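Local structure of penicillin-binding protein PbpB (6KGU) at residues V274-S285 and R335-L345; Y315-K323 and R443-Q451. The protein builds cross-linked peptidoglycan for the mycobacterial cell wall from lipid intermediates and is a target of beta-lactam antibiotics such as aztreonam. All coordinates share one frame; numbering follows the deposited sequence.

Interaction 1: V274-S285 and R335-L345; sequences VAASAVIEHGLS and RVGPERYYDML
M344 enters helix 274-281 as a knob into a hole, settling among V274, S277, A278 and E281, and so exemplifies how one helix of a transpeptidase domain of the beta-lactamase clan is locked onto another. The axes of helices 274-281 and 338-345 cross at 120° and come within 9.7 Å. The apolar core grows from this knob. Bent at both chi2 and chi3, the M344 chain curls its methyl CE over the backbone of A278, 3.5 Å from CA, a tight fit. V274 brings one branch to the same place: with CG1 anti to the backbone N (chi1 -180°), this methyl lies 3.6 Å from both M344 CG and Y341 CE1. Toward the end of helix 274-281, V336 CG2 packs against A278 CB, V279 CG2 and L284 CD1.

Over the H282 ring the contact is CH-pi. R340 CD stands 3.8 Å from the ring centroid, almost on its normal, and the R340 guanidinium turns one face to H282 CB and L284 CD1. The guanidinium is held at its edge, because NE and NH2 both donate side-on to V336 O, NE along a lone pair and NH2 from above the carbonyl plane.

Polar links lie around this core. Water 1 accepts from the buried A275 N and from Y341 OH, while water 2 joins H282 NE2 to R340 O. Helix 274-281 ends in a Schellman motif, with G283 as its C-prime residue, and beyond the turn L284 O accepts from R335. The extended chain of R335, whose NH2 forms a salt bridge with E289, lays NH1 2.8 Å from L284 O, near the guanidinium plane and in the carbonyl plane, with an N-H...O angle of 144°.

Interaction 2: Y315-K323 and R443-Q451; sequences YTTTGVFGK and RQMLRAVVQ
T318 and M445 meet where helix 317-323 packs on the last part of helix 436-445 and the turns that follow it, a contact inside the transpeptidase domain that shows how small residues let two backbones close up. At G322 and V449 the CA atoms are only 4.2 Å apart.

Packing supplies the contact throughout. T318 uses both branches: OG1 lies 3.3 Å from M445 CG, while CG2, placed anti to the backbone N (chi1 -70° for OG1), presses on A448 CB at 3.5 Å, tighter than usual for two carbons. M445 SD lies 3.9 Å from T317 CG2, and the same sulfur approaches F321 CD2 more loosely. L446 CD2 touches F321 CB, also loosely, at 4.4 Å. Outside the contact, L446 and V449 rest on A473 and K475 of strand 473-483.

The polar groups find partners elsewhere: T318 OG1 bonds to P287 O, and T316, the N-cap of helix 317-323, accepts from G319 N through OG1.

Beside G322, which has no side chain to hold the segments apart, V449 CG2 sits 3.5 Å from F321 O and 3.7 Å from G322 CA.

Interactions 1 and 2, with centres about 17 Å apart, form adjoining parts of one helical packing in the transpeptidase domain. Direct contacts between them include S285 OG and T317 OG1, 2.8 Å apart, a probable hydrogen bond; A276 CA, packed 3.6 Å from F321 CZ; and I280 CG1, 3.9 Å from M445 CE. Helix 272-281 packs on helices 326-336 and 338-347 in interaction 1 and touches both partners of interaction 2. The active site is close by. The side chain of S269, the acyl-ester serine by similarity, lies about 8 Å from that of F321 and about 10 Å from that of A275, and the bound aztreonam-derived ligand is about 7 Å from the V449 side chain.

Interaction 1: V274-S285 and R335-L345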
loop_
_atom_site.group_PDB
_atom_site.type_symbol
_atom_site.label_atom_id
_atom_site.label_comp_id
_atom_site.label_asym_id
_atom_site.label_seq_id
_atom_site.Cartn_x
_atom_site.Cartn_y
_atom_site.Cartn_z
ATOM N N VAL A 274 -12.836 -4.789 4.696
ATOM C CA VAL A 274 -14.094 -4.067 4.510
ATOM C C VAL A 274 -15.245 -4.812 5.177
ATOM O O VAL A 274 -16.023 -4.217 5.932
ATOM C CB VAL A 274 -14.366 -3.808 3.019
ATOM C CG1 VAL A 274 -15.664 -3.059 2.846
ATOM C CG2 VAL A 274 -13.202 -2.982 2.403
ATOM N N ALA A 275 -15.372 -6.121 4.908
ATOM C CA ALA A 275 -16.409 -6.914 5.569
ATOM C C ALA A 275 -16.248 -6.884 7.082
ATOM O O ALA A 275 -17.242 -6.795 7.820
ATOM C CB ALA A 275 -16.384 -8.359 5.068
ATOM N N ALA A 276 -15.006 -7.007 7.569
ATOM C CA ALA A 276 -14.779 -7.022 9.010
ATOM C C ALA A 276 -15.242 -5.724 9.647
ATOM O O ALA A 276 -15.893 -5.736 10.697
ATOM C CB ALA A 276 -13.297 -7.248 9.316
ATOM N N SER A 277 -14.892 -4.594 9.021
ATOM C CA SER A 277 -15.255 -3.279 9.529
ATOM C C SER A 277 -16.758 -3.066 9.465
ATOM O O SER A 277 -17.359 -2.528 10.400
ATOM C CB SER A 277 -14.535 -2.201 8.711
ATOM O OG SER A 277 -13.127 -2.345 8.810
ATOM N N ALA A 278 -17.383 -3.483 8.370
ATOM C CA ALA A 278 -18.818 -3.278 8.231
ATOM C C ALA A 278 -19.593 -4.082 9.267
ATOM O O ALA A 278 -20.482 -3.548 9.942
ATOM C CB ALA A 278 -19.259 -3.633 6.813
ATOM N N VAL A 279 -19.259 -5.367 9.423
ATOM C CA VAL A 279 -20.041 -6.203 10.325
ATOM C C VAL A 279 -19.888 -5.730 11.773
ATOM O O VAL A 279 -20.841 -5.801 12.557
ATOM C CB VAL A 279 -19.661 -7.693 10.125
ATOM C CG1 VAL A 279 -18.580 -8.147 11.087
ATOM C CG2 VAL A 279 -20.881 -8.597 10.239
ATOM N N ILE A 280 -18.719 -5.207 12.155
ATOM C CA ILE A 280 -18.561 -4.682 13.511
ATOM C C ILE A 280 -19.255 -3.328 13.651
ATOM O O ILE A 280 -19.964 -3.077 14.634
ATOM C CB ILE A 280 -17.065 -4.579 13.890
ATOM C CG1 ILE A 280 -16.403 -5.960 13.905
ATOM C CG2 ILE A 280 -16.890 -3.837 15.226
ATOM C CD1 ILE A 280 -16.954 -6.910 14.970
ATOM N N GLU A 281 -19.064 -2.439 12.661
ATOM C CA GLU A 281 -19.586 -1.072 12.764
ATOM C C GLU A 281 -21.105 -1.050 12.870
ATOM O O GLU A 281 -21.678 -0.220 13.588
ATOM C CB GLU A 281 -19.146 -0.230 11.563
ATOM C CG GLU A 281 -19.793 1.156 11.479
ATOM C CD GLU A 281 -19.185 2.191 12.424
ATOM O OE1 GLU A 281 -18.203 1.883 13.131
ATOM O OE2 GLU A 281 -19.692 3.335 12.446
ATOM N N HIS A 282 -21.779 -1.935 12.160
ATOM C CA HIS A 282 -23.228 -1.988 12.254
ATOM C C HIS A 282 -23.717 -2.929 13.353
ATOM O O HIS A 282 -24.916 -3.204 13.428
ATOM C CB HIS A 282 -23.811 -2.374 10.901
ATOM C CG HIS A 282 -23.449 -1.412 9.817
ATOM N ND1 HIS A 282 -23.837 -0.090 9.845
ATOM C CD2 HIS A 282 -22.713 -1.565 8.689
ATOM C CE1 HIS A 282 -23.370 0.528 8.773
ATOM N NE2 HIS A 282 -22.673 -0.341 8.062
ATOM N N GLY A 283 -22.828 -3.395 14.227
ATOM C CA GLY A 283 -23.278 -4.175 15.368
ATOM C C GLY A 283 -23.889 -5.507 14.992
ATOM O O GLY A 283 -24.796 -5.980 15.674
ATOM N N LEU A 284 -23.408 -6.124 13.912
ATOM C CA LEU A 284 -23.952 -7.370 13.391
ATOM C C LEU A 284 -23.195 -8.590 13.876
ATOM O O LEU A 284 -23.643 -9.721 13.638
ATOM C CB LEU A 284 -23.937 -7.333 11.859
ATOM C CG LEU A 284 -24.773 -6.165 11.322
ATOM C CD1 LEU A 284 -24.478 -5.888 9.849
ATOM C CD2 LEU A 284 -26.270 -6.454 11.522
ATOM N N SER A 285 -22.056 -8.385 14.528
ATOM C CA SER A 285 -21.260 -9.463 15.087
ATOM C C SER A 285 -20.271 -8.839 16.060
ATOM O O SER A 285 -20.183 -7.617 16.185
ATOM C CB SER A 285 -20.524 -10.246 13.988
ATOM O OG SER A 285 -19.903 -11.401 14.524
ATOM N N ARG A 335 -25.129 -10.581 6.521
ATOM C CA ARG A 335 -25.772 -9.768 7.548
ATOM C C ARG A 335 -25.695 -8.292 7.191
ATOM O O ARG A 335 -26.640 -7.535 7.444
ATOM C CB ARG A 335 -25.125 -10.016 8.912
ATOM C CG ARG A 335 -24.909 -11.486 9.262
ATOM C CD ARG A 335 -24.288 -11.617 10.659
ATOM N NE ARG A 335 -24.214 -13.013 11.102
ATOM C CZ ARG A 335 -23.801 -13.394 12.307
ATOM N NH1 ARG A 335 -23.432 -12.476 13.189
ATOM N NH2 ARG A 335 -23.769 -14.687 12.636
ATOM N N VAL A 336 -24.572 -7.870 6.601
ATOM C CA VAL A 336 -24.379 -6.472 6.237
ATOM C C VAL A 336 -25.349 -6.059 5.137
ATOM O O VAL A 336 -25.983 -5.001 5.214
ATOM C CB VAL A 336 -22.918 -6.234 5.808
ATOM C CG1 VAL A 336 -22.730 -4.825 5.271
ATOM C CG2 VAL A 336 -21.976 -6.500 6.977
ATOM N N GLY A 337 -25.461 -6.876 4.089
ATOM C CA GLY A 337 -26.275 -6.543 2.941
ATOM C C GLY A 337 -25.487 -5.784 1.885
ATOM O O GLY A 337 -24.477 -5.134 2.181
ATOM N N PRO A 338 -25.940 -5.862 0.624
ATOM C CA PRO A 338 -25.212 -5.199 -0.479
ATOM C C PRO A 338 -25.067 -3.692 -0.326
ATOM O O PRO A 338 -23.981 -3.148 -0.581
ATOM C CB PRO A 338 -26.063 -5.551 -1.712
ATOM C CG PRO A 338 -26.774 -6.795 -1.346
ATOM C CD PRO A 338 -27.046 -6.707 0.131
ATOM N N GLU A 339 -26.134 -3.002 0.089
ATOM C CA GLU A 339 -26.107 -1.541 0.154
ATOM C C GLU A 339 -25.104 -1.039 1.181
ATOM O O GLU A 339 -24.284 -0.162 0.889
ATOM C CB GLU A 339 -27.497 -1.006 0.482
ATOM C CG GLU A 339 -28.436 -0.985 -0.712
ATOM C CD GLU A 339 -29.566 0.014 -0.535
ATOM O OE1 GLU A 339 -30.175 0.040 0.555
ATOM O OE2 GLU A 339 -29.830 0.789 -1.482
ATOM N N ARG A 340 -25.183 -1.543 2.412
ATOM C CA ARG A 340 -24.234 -1.089 3.416
ATOM C C ARG A 340 -22.821 -1.538 3.056
ATOM O O ARG A 340 -21.857 -0.807 3.290
ATOM C CB ARG A 340 -24.644 -1.584 4.804
ATOM C CG ARG A 340 -25.842 -0.829 5.394
ATOM C CD ARG A 340 -26.224 -1.264 6.819
ATOM N NE ARG A 340 -26.567 -2.688 6.907
ATOM C CZ ARG A 340 -27.163 -3.248 7.962
ATOM N NH1 ARG A 340 -27.494 -2.499 9.012
ATOM N NH2 ARG A 340 -27.429 -4.553 7.972
ATOM N N TYR A 341 -22.679 -2.721 2.454
ATOM C CA TYR A 341 -21.350 -3.156 2.049
ATOM C C TYR A 341 -20.765 -2.215 1.000
ATOM O O TYR A 341 -19.635 -1.737 1.138
ATOM C CB TYR A 341 -21.374 -4.582 1.519
ATOM C CG TYR A 341 -19.972 -5.015 1.200
ATOM C CD1 TYR A 341 -19.109 -5.432 2.212
ATOM C CD2 TYR A 341 -19.479 -4.935 -0.101
ATOM C CE1 TYR A 341 -17.791 -5.789 1.926
ATOM C CE2 TYR A 341 -18.187 -5.289 -0.398
ATOM C CZ TYR A 341 -17.336 -5.707 0.615
ATOM O OH TYR A 341 -16.036 -6.050 0.301
ATOM N N TYR A 342 -21.522 -1.939 -0.066
ATOM C CA TYR A 342 -21.018 -1.033 -1.092
ATOM C C TYR A 342 -20.725 0.351 -0.520
ATOM O O TYR A 342 -19.750 1.002 -0.919
ATOM C CB TYR A 342 -22.010 -0.936 -2.250
ATOM C CG TYR A 342 -21.569 0.017 -3.334
ATOM C CD1 TYR A 342 -20.601 -0.352 -4.251
ATOM C CD2 TYR A 342 -22.135 1.278 -3.450
ATOM C CE1 TYR A 342 -20.198 0.509 -5.250
ATOM C CE2 TYR A 342 -21.740 2.154 -4.452
ATOM C CZ TYR A 342 -20.775 1.756 -5.350
ATOM O OH TYR A 342 -20.370 2.609 -6.350
ATOM N N ASP A 343 -21.537 0.813 0.432
ATOM C CA ASP A 343 -21.260 2.120 1.018
ATOM C C ASP A 343 -19.918 2.112 1.737
ATOM O O ASP A 343 -19.163 3.088 1.672
ATOM C CB ASP A 343 -22.376 2.535 1.978
ATOM C CG ASP A 343 -22.197 3.954 2.501
ATOM O OD1 ASP A 343 -22.358 4.896 1.702
ATOM O OD2 ASP A 343 -21.905 4.136 3.703
ATOM N N MET A 344 -19.593 1.002 2.401
ATOM C CA MET A 344 -18.332 0.917 3.128
ATOM C C MET A 344 -17.143 0.887 2.171
ATOM O O MET A 344 -16.133 1.559 2.417
ATOM C CB MET A 344 -18.351 -0.316 4.036
ATOM C CG MET A 344 -17.138 -0.467 4.908
ATOM S SD MET A 344 -17.103 0.716 6.242
ATOM C CE MET A 344 -18.333 0.020 7.335
ATOM N N LEU A 345 -17.244 0.102 1.087
ATOM C CA LEU A 345 -16.227 0.110 0.033
ATOM C C LEU A 345 -15.889 1.526 -0.398
ATOM O O LEU A 345 -14.715 1.887 -0.536
ATOM C CB LEU A 345 -16.705 -0.665 -1.200
ATOM C CG LEU A 345 -16.695 -2.170 -1.388
ATOM C CD1 LEU A 345 -17.338 -2.527 -2.732
ATOM C CD2 LEU A 345 -15.279 -2.776 -1.280
HETATM O O HOH W 1 -14.584 -7.293 2.219
HETATM O O HOH W 2 -21.870 0.680 5.564
#

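Interaction 2: Y315-K323 and R443-Q451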
loop_
_atom_site.group_PDB
_atom_site.type_symbol
_atom_site.label_atom_id
_atom_site.label_comp_id
_atom_site.label_asym_id
_atom_site.label_seq_id
_atom_site.Cartn_x
_atom_site.Cartn_y
_atom_site.Cartn_z
ATOM N N TYR A 315 -15.614 -21.655 13.896
ATOM C CA TYR A 315 -14.751 -20.484 13.851
ATOM C C TYR A 315 -15.438 -19.322 14.557
ATOM O O TYR A 315 -16.641 -19.107 14.404
ATOM C CB TYR A 315 -14.429 -20.089 12.403
ATOM C CG TYR A 315 -13.712 -21.161 11.602
ATOM C CD1 TYR A 315 -12.739 -21.965 12.187
ATOM C CD2 TYR A 315 -14.018 -21.372 10.262
ATOM C CE1 TYR A 315 -12.094 -22.955 11.453
ATOM C CE2 TYR A 315 -13.383 -22.359 9.527
ATOM C CZ TYR A 315 -12.425 -23.146 10.126
ATOM O OH TYR A 315 -11.797 -24.126 9.390
ATOM N N THR A 316 -14.676 -18.577 15.340
ATOM C CA THR A 316 -15.174 -17.290 15.782
ATOM C C THR A 316 -15.115 -16.299 14.624
ATOM O O THR A 316 -14.490 -16.545 13.592
ATOM C CB THR A 316 -14.358 -16.740 16.951
ATOM O OG1 THR A 316 -12.991 -16.599 16.542
ATOM C CG2 THR A 316 -14.462 -17.662 18.184
ATOM N N THR A 317 -15.775 -15.157 14.809
ATOM C CA THR A 317 -15.613 -14.056 13.869
ATOM C C THR A 317 -14.137 -13.700 13.712
ATOM O O THR A 317 -13.631 -13.543 12.593
ATOM C CB THR A 317 -16.440 -12.866 14.352
ATOM O OG1 THR A 317 -17.827 -13.210 14.248
ATOM C CG2 THR A 317 -16.156 -11.625 13.542
ATOM N N THR A 318 -13.424 -13.603 14.835
ATOM C CA THR A 318 -11.971 -13.415 14.784
ATOM C C THR A 318 -11.301 -14.475 13.915
ATOM O O THR A 318 -10.512 -14.152 13.018
ATOM C CB THR A 318 -11.415 -13.418 16.210
ATOM O OG1 THR A 318 -11.848 -12.221 16.869
ATOM C CG2 THR A 318 -9.881 -13.473 16.228
ATOM N N GLY A 319 -11.653 -15.746 14.126
ATOM C CA GLY A 319 -11.059 -16.812 13.342
ATOM C C GLY A 319 -11.402 -16.769 11.865
ATOM O O GLY A 319 -10.614 -17.225 11.034
ATOM N N VAL A 320 -12.581 -16.259 11.516
ATOM C CA VAL A 320 -12.950 -16.158 10.106
ATOM C C VAL A 320 -11.936 -15.306 9.359
ATOM O O VAL A 320 -11.467 -15.668 8.275
ATOM C CB VAL A 320 -14.374 -15.594 9.957
ATOM C CG1 VAL A 320 -14.573 -15.024 8.540
ATOM C CG2 VAL A 320 -15.400 -16.676 10.259
ATOM N N PHE A 321 -11.575 -14.167 9.934
ATOM C CA PHE A 321 -10.559 -13.326 9.319
ATOM C C PHE A 321 -9.142 -13.812 9.615
ATOM O O PHE A 321 -8.273 -13.714 8.742
ATOM C CB PHE A 321 -10.804 -11.884 9.760
ATOM C CG PHE A 321 -12.174 -11.398 9.365
ATOM C CD1 PHE A 321 -12.483 -11.207 8.020
ATOM C CD2 PHE A 321 -13.171 -11.203 10.313
ATOM C CE1 PHE A 321 -13.764 -10.784 7.617
ATOM C CE2 PHE A 321 -14.449 -10.777 9.926
ATOM C CZ PHE A 321 -14.735 -10.567 8.568
ATOM N N GLY A 322 -8.911 -14.409 10.788
ATOM C CA GLY A 322 -7.584 -14.919 11.102
ATOM C C GLY A 322 -7.184 -16.100 10.230
ATOM O O GLY A 322 -6.021 -16.219 9.835
ATOM N N LYS A 323 -8.140 -16.984 9.911
ATOM C CA LYS A 323 -7.894 -18.133 9.038
ATOM C C LYS A 323 -8.252 -17.856 7.585
ATOM O O LYS A 323 -7.900 -18.660 6.714
ATOM C CB LYS A 323 -8.675 -19.366 9.518
ATOM C CG LYS A 323 -8.154 -19.924 10.856
ATOM C CD LYS A 323 -8.614 -21.344 11.137
ATOM C CE LYS A 323 -8.191 -21.798 12.545
ATOM N NZ LYS A 323 -6.699 -21.872 12.706
ATOM N N ARG A 443 -8.578 -3.799 14.549
ATOM C CA ARG A 443 -7.133 -3.932 14.773
ATOM C C ARG A 443 -6.815 -5.102 15.692
ATOM O O ARG A 443 -5.891 -5.882 15.427
ATOM C CB ARG A 443 -6.549 -2.650 15.394
ATOM C CG ARG A 443 -6.527 -1.436 14.505
ATOM C CD ARG A 443 -5.489 -0.406 14.973
ATOM N NE ARG A 443 -5.647 0.058 16.352
ATOM C CZ ARG A 443 -6.310 1.160 16.706
ATOM N NH1 ARG A 443 -6.933 1.890 15.796
ATOM N NH2 ARG A 443 -6.369 1.524 17.976
ATOM N N GLN A 444 -7.550 -5.219 16.804
ATOM C CA GLN A 444 -7.302 -6.327 17.723
ATOM C C GLN A 444 -7.601 -7.664 17.060
ATOM O O GLN A 444 -6.822 -8.614 17.194
ATOM C CB GLN A 444 -8.134 -6.153 18.999
ATOM C CG GLN A 444 -7.592 -5.072 19.930
ATOM C CD GLN A 444 -6.177 -5.379 20.431
ATOM O OE1 GLN A 444 -5.854 -6.516 20.774
ATOM N NE2 GLN A 444 -5.338 -4.369 20.456
ATOM N N MET A 445 -8.722 -7.750 16.331
ATOM C CA MET A 445 -9.070 -8.974 15.615
ATOM C C MET A 445 -7.963 -9.397 14.663
ATOM O O MET A 445 -7.617 -10.577 14.587
ATOM C CB MET A 445 -10.371 -8.786 14.821
ATOM C CG MET A 445 -11.633 -9.252 15.507
ATOM S SD MET A 445 -12.988 -9.551 14.343
ATOM C CE MET A 445 -13.087 -7.964 13.512
ATOM N N LEU A 446 -7.432 -8.453 13.887
ATOM C CA LEU A 446 -6.425 -8.807 12.892
ATOM C C LEU A 446 -5.082 -9.179 13.524
ATOM O O LEU A 446 -4.175 -9.603 12.798
ATOM C CB LEU A 446 -6.258 -7.653 11.885
ATOM C CG LEU A 446 -7.485 -7.371 11.003
ATOM C CD1 LEU A 446 -7.226 -6.213 10.042
ATOM C CD2 LEU A 446 -7.905 -8.626 10.231
ATOM N N ARG A 447 -4.941 -9.058 14.845
ATOM C CA ARG A 447 -3.809 -9.687 15.529
ATOM C C ARG A 447 -3.847 -11.202 15.380
ATOM O O ARG A 447 -2.800 -11.860 15.412
ATOM C CB ARG A 447 -3.794 -9.324 17.020
ATOM C CG ARG A 447 -3.435 -7.875 17.322
ATOM C CD ARG A 447 -3.548 -7.589 18.829
ATOM N NE ARG A 447 -2.607 -8.376 19.623
ATOM C CZ ARG A 447 -2.654 -8.498 20.952
ATOM N NH1 ARG A 447 -3.598 -7.884 21.668
ATOM N NH2 ARG A 447 -1.751 -9.235 21.571
ATOM N N ALA A 448 -5.044 -11.774 15.213
ATOM C CA ALA A 448 -5.157 -13.222 15.066
ATOM C C ALA A 448 -4.438 -13.730 13.822
ATOM O O ALA A 448 -3.963 -14.872 13.801
ATOM C CB ALA A 448 -6.633 -13.623 15.016
ATOM N N VAL A 449 -4.347 -12.901 12.780
ATOM C CA VAL A 449 -3.714 -13.328 11.538
ATOM C C VAL A 449 -2.245 -13.676 11.764
ATOM O O VAL A 449 -1.716 -14.609 11.148
ATOM C CB VAL A 449 -3.886 -12.230 10.470
ATOM C CG1 VAL A 449 -2.917 -12.449 9.287
ATOM C CG2 VAL A 449 -5.352 -12.172 9.991
ATOM N N VAL A 450 -1.568 -12.963 12.663
ATOM C CA VAL A 450 -0.142 -13.192 12.883
ATOM C C VAL A 450 0.110 -14.059 14.107
ATOM O O VAL A 450 1.265 -14.232 14.510
ATOM C CB VAL A 450 0.634 -11.868 12.986
ATOM C CG1 VAL A 450 0.377 -11.012 11.750
ATOM C CG2 VAL A 450 0.245 -11.119 14.258
ATOM N N GLN A 451 -0.938 -14.627 14.697
ATOM C CA GLN A 451 -0.771 -15.452 15.881
ATOM C C GLN A 451 -0.332 -16.859 15.512
ATOM O O GLN A 451 -0.879 -17.491 14.601
ATOM C CB GLN A 451 -2.066 -15.511 16.689
ATOM C CG GLN A 451 -2.024 -16.500 17.860
ATOM C CD GLN A 451 -3.192 -16.306 18.804
ATOM O OE1 GLN A 451 -3.258 -15.308 19.519
ATOM N NE2 GLN A 451 -4.131 -17.239 18.789
#